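Local structure of inorganic pyrophosphatase (Neisseria gonorrhoeae, 5TEA) at residues V29-A34 with Y65-Q70. The protein probably catalyses the magnesium-dependent hydrolysis of inorganic pyrophosphate to two phosphate ions, working as a homohexamer. Sequence-based numbering, arbitrary orientation.
Sequences VNEIPA and YGFIPQ
Phe67 holds its CG between its own backbone N and carbonyl carbon (chi1 70°), which swings the ring toward Val29, while Glu31, with CG beside its backbone N (chi1 -62°) and an extended chain beyond, reaches the same ring from another direction. Val29 lies over one face in a CH-pi contact, CB 4.0 Å from the ring centroid; its CG1 comes within 3.5 Å of Phe67 CE1. Glu31 arrives at the ring edge, its CD 3.6 Å from Phe67 CD1 and its carboxylate plane turned 63° from the ring. Trp42 serves both residues, stacking on Phe67 and giving its backbone N-H to Glu31 OE1. Farther along, Ile32 and Tyr65 run side by side, CB to CB at 3.8 Å.

The antiparallel strands are paired in both directions between Val29 and Phe67, then pass through a classic beta bulge: Glu31 and Ile32 both face Tyr65, whose O accepts from Glu31 N at 2.8 Å and from Ile32 N at 2.9 Å. Tyr65 N returns a bond to Ile32 O. Val29, Ile32, Tyr65 and Phe67 share one face of the strand pair, and from the bulge the extended side chain of Glu31 brings its carboxylate beside the Phe67 ring. The side chain of Tyr65, a predicted substrate-binding residue, touches Asp80 of the calcium site. The two N-H groups gripping Tyr65 O, together with the bond from Tyr65 N, probably hold the backbone of this residue in place.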
loop_
_atom_site.group_PDB
_atom_site.type_symbol
_atom_site.label_atom_id
_atom_site.label_comp_id
_atom_site.label_asym_id
_atom_site.label_seq_id
_atom_site.Cartn_x
_atom_site.Cartn_y
_atom_site.Cartn_z
ATOM N N VAL B 29 14.137 15.139 13.367
ATOM C CA VAL B 29 12.905 15.489 12.671
ATOM C C VAL B 29 12.899 14.764 11.329
ATOM O O VAL B 29 13.850 14.890 10.549
ATOM C CB VAL B 29 12.779 17.016 12.495
ATOM C CG1 VAL B 29 11.599 17.367 11.585
ATOM C CG2 VAL B 29 12.619 17.692 13.856
ATOM N N ASN B 30 11.837 13.996 11.055
ATOM C CA ASN B 30 11.781 13.210 9.825
ATOM C C ASN B 30 11.261 14.061 8.676
ATOM O O ASN B 30 10.233 14.745 8.810
ATOM C CB ASN B 30 10.894 11.972 9.982
ATOM C CG ASN B 30 11.067 10.987 8.829
ATOM O OD1 ASN B 30 12.169 10.499 8.581
ATOM N ND2 ASN B 30 9.979 10.693 8.120
ATOM N N GLU B 31 11.960 14.012 7.541
ATOM C CA GLU B 31 11.502 14.718 6.338
ATOM C C GLU B 31 10.933 13.802 5.265
ATOM O O GLU B 31 9.950 14.165 4.618
ATOM C CB GLU B 31 12.642 15.536 5.718
ATOM C CG GLU B 31 13.197 16.630 6.617
ATOM C CD GLU B 31 14.600 17.041 6.224
ATOM O OE1 GLU B 31 14.794 18.219 5.877
ATOM O OE2 GLU B 31 15.515 16.185 6.274
ATOM N N ILE B 32 11.547 12.642 5.020
ATOM C CA ILE B 32 11.199 11.796 3.886
ATOM C C ILE B 32 10.936 10.382 4.383
ATOM O O ILE B 32 11.824 9.766 4.976
ATOM C CB ILE B 32 12.311 11.753 2.824
ATOM C CG1 ILE B 32 12.667 13.157 2.328
ATOM C CG2 ILE B 32 11.835 10.894 1.637
ATOM C CD1 ILE B 32 13.916 13.170 1.380
ATOM N N PRO B 33 9.766 9.805 4.123
ATOM C CA PRO B 33 9.562 8.378 4.417
ATOM C C PRO B 33 10.460 7.494 3.566
ATOM O O PRO B 33 10.665 7.746 2.375
ATOM C CB PRO B 33 8.090 8.149 4.051
ATOM C CG PRO B 33 7.476 9.542 3.957
ATOM C CD PRO B 33 8.582 10.414 3.489
ATOM N N ALA B 34 10.980 6.435 4.184
ATOM C CA ALA B 34 11.670 5.405 3.420
ATOM C C ALA B 34 10.784 4.933 2.277
ATOM O O ALA B 34 9.574 4.790 2.444
ATOM C CB ALA B 34 12.003 4.211 4.315
ATOM N N TYR B 65 14.608 9.748 6.008
ATOM C CA TYR B 65 15.602 10.805 5.879
ATOM C C TYR B 65 15.169 11.996 6.718
ATOM O O TYR B 65 14.047 12.486 6.568
ATOM C CB TYR B 65 15.754 11.211 4.411
ATOM C CG TYR B 65 16.998 11.997 4.071
ATOM C CD1 TYR B 65 18.178 11.349 3.709
ATOM C CD2 TYR B 65 16.983 13.388 4.059
ATOM C CE1 TYR B 65 19.310 12.065 3.375
ATOM C CE2 TYR B 65 18.117 14.111 3.715
ATOM C CZ TYR B 65 19.273 13.439 3.375
ATOM O OH TYR B 65 20.403 14.135 3.023
ATOM N N GLY B 66 16.044 12.462 7.604
ATOM C CA GLY B 66 15.680 13.599 8.433
ATOM C C GLY B 66 16.835 14.511 8.790
ATOM O O GLY B 66 17.885 14.463 8.146
ATOM N N PHE B 67 16.675 15.330 9.832
ATOM C CA PHE B 67 17.772 16.200 10.244
ATOM C C PHE B 67 17.770 16.360 11.756
ATOM O O PHE B 67 16.790 16.055 12.436
ATOM C CB PHE B 67 17.693 17.576 9.577
ATOM C CG PHE B 67 16.553 18.436 10.061
ATOM C CD1 PHE B 67 15.275 18.296 9.518
ATOM C CD2 PHE B 67 16.759 19.405 11.031
ATOM C CE1 PHE B 67 14.225 19.099 9.946
ATOM C CE2 PHE B 67 15.701 20.208 11.469
ATOM C CZ PHE B 67 14.438 20.054 10.921
ATOM N N ILE B 68 18.886 16.862 12.270
ATOM C CA ILE B 68 19.038 17.170 13.689
ATOM C C ILE B 68 18.808 18.667 13.872
ATOM O O ILE B 68 19.529 19.472 13.257
ATOM C CB ILE B 68 20.428 16.772 14.212
ATOM C CG1 ILE B 68 20.723 15.286 13.951
ATOM C CG2 ILE B 68 20.522 17.083 15.690
ATOM C CD1 ILE B 68 22.177 14.890 14.294
ATOM N N PRO B 69 17.863 19.086 14.718
ATOM C CA PRO B 69 17.647 20.527 14.919
ATOM C C PRO B 69 18.881 21.201 15.504
ATOM O O PRO B 69 19.645 20.597 16.258
ATOM C CB PRO B 69 16.469 20.590 15.907
ATOM C CG PRO B 69 15.947 19.204 16.039
ATOM C CD PRO B 69 16.997 18.249 15.568
ATOM N N GLN B 70 19.067 22.472 15.131
ATOM C CA GLN B 70 20.110 23.337 15.697
ATOM C C GLN B 70 21.510 22.794 15.422
ATOM O O GLN B 70 22.392 22.844 16.276
ATOM C CB GLN B 70 19.897 23.568 17.194
ATOM C CG GLN B 70 18.561 24.207 17.512
ATOM C CD GLN B 70 18.443 24.627 18.963
ATOM O OE1 GLN B 70 19.250 24.236 19.807
ATOM N NE2 GLN B 70 17.433 25.432 19.260
#